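Long-range contacts in putative cytochrome P450 YjiB (Bacillus subtilis subsp. subtilis, PDB 4RM4), which binds heme and probably acts as a cytochrome P450 monooxygenase, inserting an atom of molecular oxygen into its substrates: residues D134-L139 and L247-M252; I115-I120 and L363-S368; S377-E382 and L389-V394. All coordinates share one frame; numbering follows the deposited sequence.

Contact 1. Residues D134-L139 and L247-M252; sequences DFSYPL and LISNAM. With HEM (protoporphyrin IX containing Fe), chain B.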
loop_
_atom_site.group_PDB
_atom_site.type_symbol
_atom_site.label_atom_id
_atom_site.label_comp_id
_atom_site.label_asym_id
_atom_site.label_seq_id
_atom_site.Cartn_x
_atom_site.Cartn_y
_atom_site.Cartn_z
ATOM N N ASP A 134 -15.641 2.169 -9.287
ATOM C CA ASP A 134 -16.816 2.393 -8.463
ATOM C C ASP A 134 -16.602 2.195 -6.970
ATOM O O ASP A 134 -17.416 2.642 -6.163
ATOM C CB ASP A 134 -17.948 1.452 -8.889
ATOM C CG ASP A 134 -18.426 1.712 -10.300
ATOM O OD1 ASP A 134 -18.242 2.837 -10.799
ATOM O OD2 ASP A 134 -19.001 0.787 -10.911
ATOM N N PHE A 135 -15.544 1.488 -6.592
ATOM C CA PHE A 135 -15.433 1.037 -5.209
ATOM C C PHE A 135 -14.019 1.162 -4.647
ATOM O O PHE A 135 -13.775 2.001 -3.794
ATOM C CB PHE A 135 -15.972 -0.390 -5.059
ATOM C CG PHE A 135 -16.098 -0.860 -3.628
ATOM C CD1 PHE A 135 -16.903 -0.181 -2.719
ATOM C CD2 PHE A 135 -15.432 -1.996 -3.201
ATOM C CE1 PHE A 135 -17.030 -0.614 -1.412
ATOM C CE2 PHE A 135 -15.548 -2.443 -1.895
ATOM C CZ PHE A 135 -16.352 -1.760 -0.995
ATOM N N SER A 136 -13.089 0.341 -5.123
ATOM C CA SER A 136 -11.766 0.302 -4.488
ATOM C C SER A 136 -10.913 1.548 -4.724
ATOM O O SER A 136 -10.101 1.888 -3.871
ATOM C CB SER A 136 -11.003 -0.969 -4.886
ATOM O OG SER A 136 -10.692 -0.957 -6.260
ATOM N N TYR A 137 -11.085 2.225 -5.865
ATOM C CA TYR A 137 -10.358 3.478 -6.134
ATOM C C TYR A 137 -10.785 4.653 -5.227
ATOM O O TYR A 137 -9.943 5.294 -4.570
ATOM C CB TYR A 137 -10.416 3.852 -7.633
ATOM C CG TYR A 137 -10.271 5.332 -7.951
ATOM C CD1 TYR A 137 -9.109 6.020 -7.650
ATOM C CD2 TYR A 137 -11.299 6.027 -8.581
ATOM C CE1 TYR A 137 -8.969 7.378 -7.958
ATOM C CE2 TYR A 137 -11.172 7.378 -8.893
ATOM C CZ TYR A 137 -10.009 8.047 -8.577
ATOM O OH TYR A 137 -9.890 9.388 -8.891
ATOM N N PRO A 138 -12.086 4.943 -5.166
ATOM C CA PRO A 138 -12.488 6.085 -4.334
ATOM C C PRO A 138 -12.389 5.859 -2.819
ATOM O O PRO A 138 -12.152 6.825 -2.070
ATOM C CB PRO A 138 -13.952 6.293 -4.726
ATOM C CG PRO A 138 -14.405 4.936 -5.212
ATOM C CD PRO A 138 -13.219 4.390 -5.939
ATOM N N LEU A 139 -12.564 4.622 -2.370
ATOM C CA LEU A 139 -12.706 4.359 -0.937
ATOM C C LEU A 139 -11.543 4.878 -0.074
ATOM O O LEU A 139 -11.784 5.605 0.892
ATOM C CB LEU A 139 -12.996 2.874 -0.673
ATOM C CG LEU A 139 -13.148 2.369 0.757
ATOM C CD1 LEU A 139 -13.860 3.371 1.634
ATOM C CD2 LEU A 139 -13.908 1.044 0.746
ATOM N N LEU A 247 -4.917 -3.444 -2.817
ATOM C CA LEU A 247 -5.163 -4.561 -1.897
ATOM C C LEU A 247 -6.605 -5.026 -2.043
ATOM O O LEU A 247 -6.878 -6.221 -2.179
ATOM C CB LEU A 247 -4.883 -4.171 -0.430
ATOM C CG LEU A 247 -5.331 -5.201 0.629
ATOM C CD1 LEU A 247 -4.760 -6.588 0.344
ATOM C CD2 LEU A 247 -4.954 -4.728 2.049
ATOM N N ILE A 248 -7.535 -4.075 -2.031
ATOM C CA ILE A 248 -8.950 -4.431 -2.124
ATOM C C ILE A 248 -9.287 -5.122 -3.451
ATOM O O ILE A 248 -9.966 -6.163 -3.457
ATOM C CB ILE A 248 -9.842 -3.213 -1.927
ATOM C CG1 ILE A 248 -9.792 -2.768 -0.462
ATOM C CG2 ILE A 248 -11.263 -3.543 -2.338
ATOM C CD1 ILE A 248 -10.298 -1.321 -0.245
ATOM N N SER A 249 -8.811 -4.551 -4.560
ATOM C CA SER A 249 -8.991 -5.175 -5.881
ATOM C C SER A 249 -8.357 -6.569 -5.952
ATOM O O SER A 249 -8.979 -7.534 -6.409
ATOM C CB SER A 249 -8.397 -4.295 -6.991
ATOM O OG SER A 249 -8.922 -2.980 -6.968
ATOM N N ASN A 250 -7.109 -6.678 -5.502
ATOM C CA ASN A 250 -6.385 -7.936 -5.587
ATOM C C ASN A 250 -7.018 -9.017 -4.706
ATOM O O ASN A 250 -7.048 -10.190 -5.086
ATOM C CB ASN A 250 -4.911 -7.763 -5.177
ATOM C CG ASN A 250 -4.111 -6.910 -6.144
ATOM O OD1 ASN A 250 -4.554 -6.583 -7.243
ATOM N ND2 ASN A 250 -2.902 -6.550 -5.727
ATOM N N ALA A 251 -7.518 -8.622 -3.530
ATOM C CA ALA A 251 -8.198 -9.569 -2.633
ATOM C C ALA A 251 -9.493 -10.094 -3.250
ATOM O O ALA A 251 -9.774 -11.293 -3.222
ATOM C CB ALA A 251 -8.492 -8.911 -1.288
ATOM N N MET A 252 -10.290 -9.199 -3.814
ATOM C CA MET A 252 -11.505 -9.653 -4.477
ATOM C C MET A 252 -11.205 -10.566 -5.655
ATOM O O MET A 252 -11.944 -11.530 -5.904
ATOM C CB MET A 252 -12.361 -8.488 -4.949
ATOM C CG MET A 252 -13.177 -7.823 -3.868
ATOM S SD MET A 252 -14.083 -9.019 -2.870
ATOM C CE MET A 252 -14.710 -10.171 -4.102
HETATM C CHA HEM B . 5.570 1.809 4.809
HETATM C CHB HEM B . 3.015 -1.394 2.239
HETATM C CHC HEM B . -1.078 1.071 3.208
HETATM C CHD HEM B . 1.536 4.545 5.348
HETATM C C1A HEM B . 5.236 0.698 4.061
HETATM C C2A HEM B . 6.123 -0.383 3.681
HETATM C C3A HEM B . 5.418 -1.269 2.972
HETATM C C4A HEM B . 4.059 -0.790 2.889
HETATM C CMA HEM B . 5.950 -2.587 2.342
HETATM C CAA HEM B . 7.625 -0.509 4.040
HETATM C CBA HEM B . 8.470 0.352 3.119
HETATM C CGA HEM B . 9.941 0.027 3.251
HETATM O O1A HEM B . 10.724 0.628 2.471
HETATM O O2A HEM B . 10.321 -0.811 4.108
HETATM C C1B HEM B . 1.699 -1.010 2.321
HETATM C C2B HEM B . 0.572 -1.790 1.845
HETATM C C3B HEM B . -0.547 -1.097 2.097
HETATM C C4B HEM B . -0.184 0.130 2.765
HETATM C CMB HEM B . 0.696 -3.167 1.158
HETATM C CAB HEM B . -2.022 -1.471 1.824
HETATM C CBB HEM B . -2.375 -2.743 1.627
HETATM C C1C HEM B . -0.729 2.203 3.897
HETATM C C2C HEM B . -1.643 3.188 4.443
HETATM C C3C HEM B . -0.906 4.139 5.032
HETATM C C4C HEM B . 0.480 3.790 4.880
HETATM C CMC HEM B . -3.179 3.081 4.335
HETATM C CAC HEM B . -1.341 5.432 5.763
HETATM C CBC HEM B . -2.573 5.947 5.713
HETATM C C1D HEM B . 2.855 4.151 5.379
HETATM C C2D HEM B . 3.919 4.957 5.906
HETATM C C3D HEM B . 5.188 4.111 5.745
HETATM C C4D HEM B . 4.752 2.870 5.136
HETATM C CMD HEM B . 3.786 6.368 6.510
HETATM C CAD HEM B . 6.623 4.508 6.166
HETATM C CBD HEM B . 6.849 3.999 7.592
HETATM C CGD HEM B . 8.275 4.265 8.016
HETATM O O1D HEM B . 8.547 4.200 9.247
HETATM O O2D HEM B . 9.107 4.561 7.121
HETATM N NA HEM B . 3.985 0.413 3.549
HETATM N NB HEM B . 1.189 0.158 2.866
HETATM N NC HEM B . 0.564 2.600 4.177
HETATM N ND HEM B . 3.373 2.942 4.950
HETATM FE FE HEM B . 2.273 1.448 4.018
HETATM O O HOH W 1 2.722 2.318 1.785
#

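Contact 2. Residues I115-I120 and L363-S368; sequences ITDELI and LTSLIS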
loop_
_atom_site.group_PDB
_atom_site.type_symbol
_atom_site.label_atom_id
_atom_site.label_comp_id
_atom_site.label_asym_id
_atom_site.label_seq_id
_atom_site.Cartn_x
_atom_site.Cartn_y
_atom_site.Cartn_z
ATOM N N ILE A 115 -18.823 5.193 4.914
ATOM C CA ILE A 115 -18.288 5.510 3.598
ATOM C C ILE A 115 -18.437 4.320 2.644
ATOM O O ILE A 115 -18.824 4.465 1.481
ATOM C CB ILE A 115 -16.797 5.868 3.690
ATOM C CG1 ILE A 115 -16.610 7.202 4.412
ATOM C CG2 ILE A 115 -16.190 5.929 2.317
ATOM C CD1 ILE A 115 -15.182 7.431 4.889
ATOM N N THR A 116 -18.093 3.145 3.141
ATOM C CA THR A 116 -18.191 1.928 2.351
ATOM C C THR A 116 -19.633 1.710 1.908
ATOM O O THR A 116 -19.902 1.474 0.728
ATOM C CB THR A 116 -17.708 0.701 3.158
ATOM O OG1 THR A 116 -16.318 0.870 3.487
ATOM C CG2 THR A 116 -17.876 -0.564 2.346
ATOM N N ASP A 117 -20.563 1.803 2.847
ATOM C CA ASP A 117 -21.968 1.569 2.514
ATOM C C ASP A 117 -22.473 2.571 1.481
ATOM O O ASP A 117 -23.268 2.223 0.612
ATOM C CB ASP A 117 -22.848 1.581 3.766
ATOM C CG ASP A 117 -22.526 0.443 4.711
ATOM O OD1 ASP A 117 -21.881 -0.535 4.269
ATOM O OD2 ASP A 117 -22.921 0.519 5.894
ATOM N N GLU A 118 -21.995 3.810 1.566
ATOM C CA GLU A 118 -22.421 4.853 0.630
ATOM C C GLU A 118 -21.919 4.606 -0.787
ATOM O O GLU A 118 -22.637 4.849 -1.758
ATOM C CB GLU A 118 -21.984 6.236 1.123
ATOM C CG GLU A 118 -22.628 6.630 2.436
ATOM C CD GLU A 118 -22.457 8.102 2.755
ATOM O OE1 GLU A 118 -21.867 8.829 1.927
ATOM O OE2 GLU A 118 -22.920 8.530 3.835
ATOM N N LEU A 119 -20.685 4.117 -0.906
ATOM C CA LEU A 119 -20.135 3.765 -2.207
ATOM C C LEU A 119 -20.961 2.660 -2.842
ATOM O O LEU A 119 -21.349 2.748 -4.006
ATOM C CB LEU A 119 -18.680 3.307 -2.072
ATOM C CG LEU A 119 -17.671 4.436 -1.871
ATOM C CD1 LEU A 119 -16.315 3.873 -1.447
ATOM C CD2 LEU A 119 -17.557 5.260 -3.137
ATOM N N ILE A 120 -21.218 1.619 -2.064
ATOM C CA ILE A 120 -21.956 0.461 -2.548
ATOM C C ILE A 120 -23.360 0.840 -3.040
ATOM O O ILE A 120 -23.808 0.366 -4.090
ATOM C CB ILE A 120 -22.021 -0.647 -1.479
ATOM C CG1 ILE A 120 -20.609 -1.185 -1.208
ATOM C CG2 ILE A 120 -22.954 -1.758 -1.930
ATOM C CD1 ILE A 120 -20.526 -2.276 -0.156
ATOM N N LEU A 363 -14.217 -5.468 2.022
ATOM C CA LEU A 363 -14.507 -6.800 1.481
ATOM C C LEU A 363 -15.759 -7.399 2.101
ATOM O O LEU A 363 -16.628 -7.920 1.394
ATOM C CB LEU A 363 -13.327 -7.745 1.683
ATOM C CG LEU A 363 -12.065 -7.261 0.971
ATOM C CD1 LEU A 363 -10.859 -8.057 1.414
ATOM C CD2 LEU A 363 -12.252 -7.317 -0.551
ATOM N N THR A 364 -15.862 -7.338 3.425
ATOM C CA THR A 364 -17.031 -7.929 4.061
ATOM C C THR A 364 -18.295 -7.245 3.540
ATOM O O THR A 364 -19.292 -7.912 3.242
ATOM C CB THR A 364 -16.941 -7.897 5.602
ATOM O OG1 THR A 364 -18.074 -8.567 6.170
ATOM C CG2 THR A 364 -16.917 -6.484 6.087
ATOM N N SER A 365 -18.233 -5.926 3.376
ATOM C CA SER A 365 -19.400 -5.156 2.941
ATOM C C SER A 365 -19.783 -5.457 1.503
ATOM O O SER A 365 -20.969 -5.588 1.179
ATOM C CB SER A 365 -19.149 -3.661 3.106
ATOM O OG SER A 365 -18.903 -3.328 4.459
ATOM N N LEU A 366 -18.785 -5.556 0.631
ATOM C CA LEU A 366 -19.057 -5.905 -0.757
ATOM C C LEU A 366 -19.713 -7.283 -0.849
ATOM O O LEU A 366 -20.741 -7.452 -1.512
ATOM C CB LEU A 366 -17.759 -5.881 -1.562
ATOM C CG LEU A 366 -17.845 -5.803 -3.083
ATOM C CD1 LEU A 366 -18.595 -4.543 -3.512
ATOM C CD2 LEU A 366 -16.445 -5.834 -3.681
ATOM N N ILE A 367 -19.120 -8.274 -0.186
ATOM C CA ILE A 367 -19.592 -9.644 -0.316
ATOM C C ILE A 367 -20.990 -9.822 0.283
ATOM O O ILE A 367 -21.775 -10.647 -0.191
ATOM C CB ILE A 367 -18.583 -10.668 0.277
ATOM C CG1 ILE A 367 -17.230 -10.549 -0.430
ATOM C CG2 ILE A 367 -19.104 -12.084 0.129
ATOM C CD1 ILE A 367 -16.164 -11.514 0.084
ATOM N N SER A 368 -21.297 -9.042 1.315
ATOM C CA SER A 368 -22.624 -9.059 1.931
ATOM C C SER A 368 -23.689 -8.480 0.996
ATOM O O SER A 368 -24.833 -8.950 0.960
ATOM C CB SER A 368 -22.600 -8.271 3.249
ATOM O OG SER A 368 -23.838 -8.349 3.933
#

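Contact 3. Residues S377-E382 and L389-V394; sequences SITPIE and LKSFRV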
loop_
_atom_site.group_PDB
_atom_site.type_symbol
_atom_site.label_atom_id
_atom_site.label_comp_id
_atom_site.label_asym_id
_atom_site.label_seq_id
_atom_site.Cartn_x
_atom_site.Cartn_y
_atom_site.Cartn_z
ATOM N N SER A 377 -13.714 -9.039 -16.864
ATOM C CA SER A 377 -12.428 -8.669 -17.446
ATOM C C SER A 377 -11.584 -7.835 -16.495
ATOM O O SER A 377 -12.112 -7.122 -15.635
ATOM C CB SER A 377 -12.631 -7.910 -18.760
ATOM O OG SER A 377 -13.286 -6.676 -18.524
ATOM N N ILE A 378 -10.268 -7.946 -16.647
ATOM C CA ILE A 378 -9.354 -7.065 -15.937
ATOM C C ILE A 378 -8.409 -6.340 -16.888
ATOM O O ILE A 378 -8.140 -6.796 -18.002
ATOM C CB ILE A 378 -8.518 -7.814 -14.882
ATOM C CG1 ILE A 378 -7.756 -8.975 -15.520
ATOM C CG2 ILE A 378 -9.394 -8.286 -13.745
ATOM C CD1 ILE A 378 -6.745 -9.616 -14.583
ATOM N N THR A 379 -7.936 -5.186 -16.435
ATOM C CA THR A 379 -6.883 -4.447 -17.095
ATOM C C THR A 379 -5.851 -4.167 -16.024
ATOM O O THR A 379 -6.147 -3.501 -15.035
ATOM C CB THR A 379 -7.392 -3.118 -17.663
ATOM O OG1 THR A 379 -8.516 -3.370 -18.516
ATOM C CG2 THR A 379 -6.290 -2.427 -18.462
ATOM N N PRO A 380 -4.649 -4.719 -16.194
ATOM C CA PRO A 380 -3.619 -4.601 -15.162
ATOM C C PRO A 380 -2.923 -3.253 -15.220
ATOM O O PRO A 380 -2.803 -2.652 -16.289
ATOM C CB PRO A 380 -2.620 -5.711 -15.531
ATOM C CG PRO A 380 -3.323 -6.575 -16.560
ATOM C CD PRO A 380 -4.257 -5.650 -17.265
ATOM N N ILE A 381 -2.452 -2.781 -14.077
ATOM C CA ILE A 381 -1.546 -1.648 -14.082
ATOM C C ILE A 381 -0.208 -2.091 -14.657
ATOM O O ILE A 381 0.327 -3.135 -14.269
ATOM C CB ILE A 381 -1.317 -1.110 -12.665
ATOM C CG1 ILE A 381 -2.652 -0.726 -12.030
ATOM C CG2 ILE A 381 -0.352 0.069 -12.699
ATOM C CD1 ILE A 381 -2.571 -0.465 -10.523
ATOM N N GLU A 382 0.333 -1.305 -15.586
ATOM C CA GLU A 382 1.639 -1.608 -16.171
ATOM C C GLU A 382 2.716 -0.729 -15.551
ATOM O O GLU A 382 3.108 0.290 -16.123
ATOM C CB GLU A 382 1.620 -1.445 -17.696
ATOM C CG GLU A 382 0.779 -2.483 -18.437
ATOM C CD GLU A 382 -0.701 -2.133 -18.490
ATOM O OE1 GLU A 382 -1.068 -0.994 -18.118
ATOM O OE2 GLU A 382 -1.503 -2.998 -18.908
ATOM N N LEU A 389 -4.849 -3.444 -10.332
ATOM C CA LEU A 389 -5.745 -3.372 -11.476
ATOM C C LEU A 389 -6.209 -1.937 -11.757
ATOM O O LEU A 389 -6.557 -1.196 -10.841
ATOM C CB LEU A 389 -6.972 -4.268 -11.225
ATOM C CG LEU A 389 -6.694 -5.765 -11.065
ATOM C CD1 LEU A 389 -7.957 -6.502 -10.715
ATOM C CD2 LEU A 389 -6.085 -6.296 -12.353
ATOM N N LYS A 390 -6.185 -1.563 -13.032
ATOM C CA LYS A 390 -6.747 -0.301 -13.501
ATOM C C LYS A 390 -8.275 -0.413 -13.578
ATOM O O LYS A 390 -9.010 0.552 -13.340
ATOM C CB LYS A 390 -6.184 0.024 -14.886
ATOM C CG LYS A 390 -6.663 1.356 -15.457
ATOM C CD LYS A 390 -6.421 1.447 -16.965
ATOM C CE LYS A 390 -6.977 2.750 -17.537
ATOM N NZ LYS A 390 -8.357 3.018 -17.040
ATOM N N SER A 391 -8.742 -1.608 -13.912
ATOM C CA SER A 391 -10.171 -1.872 -13.996
ATOM C C SER A 391 -10.417 -3.335 -13.694
ATOM O O SER A 391 -9.583 -4.183 -14.003
ATOM C CB SER A 391 -10.724 -1.514 -15.380
ATOM O OG SER A 391 -10.199 -2.380 -16.359
ATOM N N PHE A 392 -11.571 -3.605 -13.092
ATOM C CA PHE A 392 -11.951 -4.936 -12.633
ATOM C C PHE A 392 -13.472 -5.045 -12.802
ATOM O O PHE A 392 -14.261 -4.695 -11.910
ATOM C CB PHE A 392 -11.500 -5.112 -11.172
ATOM C CG PHE A 392 -11.738 -6.482 -10.596
ATOM C CD1 PHE A 392 -12.294 -7.501 -11.356
ATOM C CD2 PHE A 392 -11.398 -6.745 -9.276
ATOM C CE1 PHE A 392 -12.521 -8.754 -10.810
ATOM C CE2 PHE A 392 -11.613 -8.001 -8.715
ATOM C CZ PHE A 392 -12.179 -9.006 -9.486
ATOM N N ARG A 393 -13.887 -5.530 -13.968
ATOM C CA ARG A 393 -15.303 -5.557 -14.292
ATOM C C ARG A 393 -15.913 -6.881 -13.883
ATOM O O ARG A 393 -15.422 -7.936 -14.267
ATOM C CB ARG A 393 -15.532 -5.273 -15.776
ATOM C CG ARG A 393 -15.214 -3.825 -16.156
ATOM C CD ARG A 393 -15.801 -3.449 -17.505
ATOM N NE ARG A 393 -15.480 -4.443 -18.520
ATOM C CZ ARG A 393 -16.365 -4.967 -19.360
ATOM N NH1 ARG A 393 -15.978 -5.868 -20.250
ATOM N NH2 ARG A 393 -17.635 -4.585 -19.315
ATOM N N VAL A 394 -16.962 -6.802 -13.073
ATOM C CA VAL A 394 -17.641 -7.991 -12.569
ATOM C C VAL A 394 -19.123 -7.957 -12.924
ATOM O O VAL A 394 -19.690 -6.894 -13.192
ATOM C CB VAL A 394 -17.474 -8.166 -11.027
ATOM C CG1 VAL A 394 -16.008 -8.154 -10.644
ATOM C CG2 VAL A 394 -18.257 -7.097 -10.254
HETATM O O HOH W 2 -11.274 -4.665 -17.800
#

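Contact 1. Residues D134-L139 and L247-M252
S136 and L139 meet I248 and S249 in the helical core of the P450 fold, where the long helix 226-257, known in the family as helix I, passes the turn region around S136. I248 carries most of the apolar contact. Its CG2 lies anti to the backbone N and touches S136 CB at 3.6 Å. The same methyl approaches F135 CE2 obliquely at 4.4 Å. The other branch of I248 ends in CD1, which is 4.4 Å from L139 CD2. The two branches thus serve different neighbours.

Beside this patch the side chains of S136 and S249 meet through their hydroxyls. S136 OG and S249 OG are hydrogen-bonded at 2.8 Å. S136 OG stands between its own backbone N and carbonyl carbon (chi1 66°), in the crowded position. S249 OG is also hydrogen-bonded to T245 O, one turn back in its helix. S136 OG has a weak second bond to L131 O. The backbone O of S136 is taken by T245 OG1.

L247 takes no part in the helix contact and faces the heme instead. Its CD2 is 3.3 Å from HEM CBB, the end of a vinyl group. Water 1 is bound to the heme iron, with its O 2.4 Å from FE. The other axial ligand is probably C349.

The chemistry is mixed. The apolar part is built on I248, against S136 CB, F135 and L139, while a short chain of hydroxyls and carbonyls satisfies the polar atoms around S136.

Contact 2. Residues I115-I120 and L363-S368
The flat peptide group joining S365 to L366 is covered on one face by the end of I120. I120 CD1 is 3.6 Å from S365 O and 3.8 Å from L366 N, so the methyl lies over the plane rather than at its rim. The carboxylate of D117 meets S365 only loosely through one oxygen, with D117 OD1 4.1 Å from S365 OG. Q113 NE2, a turn earlier, is hydrogen-bonded to both of these oxygens and bridges them. S365 OG is also bonded to I361 O in its own helix.

The tightest point is T116 CG2 against S365 CB, at 3.4 Å. T116 CG2 is anti to the backbone N (OG1 chi1 -63°), and this turns the methyl to S365 while OG1 bonds back to I112 O. L366 CD1 reaches I120 CD1 at 4.5 Å. The ring of F135, from helix 131-136, packs against T116, I120 and L366.

The two helical segments run roughly parallel, with axes 10.0 Å apart and inclined by 35°. Helices 102-123 and 352-369 correspond to the D and L helices of the conserved P450 four-helix bundle.

Contact 3. Residues S377-E382 and L389-V394
S377 and R393 are paired across the strands, and their torsions bring OG and NE together. S377 OG stands between its backbone N and carbonyl carbon (chi1 65°). The R393 chain bends at chi3 (-49°), which swings NE back to the serine. NE donates to S377 OG at 3.1 Å, and OG lies 23° out of the guanidinium plane. NH1 adds a weak bond to the same oxygen, and NH2 forms a salt bridge with E128. An alanine at R393 would probably leave S377 OG without its guanidinium partner and E128 without its charged mate.

Water 2 is hydrogen-bonded to S377 OG and S391 OG. T379 OG1 lies 2.9 Å from S391 OG on this same face. The backbones are antiparallel: R393 N bonds S377 O at 2.9 Å, and T379 N bonds S391 O at 3.1 Å. T379 O receives K390 N at 2.8 Å and, weakly, S391 N. Two residues, K390 and S391, stand opposite T379 alone, so the pairing slips by one, a classic beta bulge.

I378 and F392 share the other face, with I378 CG2 3.8 Å from F392 CD1. I378 CG2 also touches L389 CD1. Strand 389-395 is the central one of three, with strand 128-130 on its other side. Helix 226-257 packs against the I378 and F392 side, where Y253 touches I378, L256 touches F392, and N246 touches I381.

Along the chain the segments come in the order 115-120, 134-139, 247-252, 363-368, 377-382, 389-394. Contact 1 therefore falls within the chain span of contact 2, and contact 3 follows both. The centres of contacts 1 and 2 are about 10 Å apart. They touch through M252 with L363, L139 with I115 and L119, and F135 with I120, so helices 102-123, 138-147, 226-257 and 352-369 form one bundle. Contacts 1 and 3 have centres about 11 Å apart, and F392 rests on S249 and M252. Contacts 2 and 3 do not touch: centres about 19 Å apart, nearest atoms about 7 Å. Helix 226-257 thus touches the bundle, the hairpin and the heme.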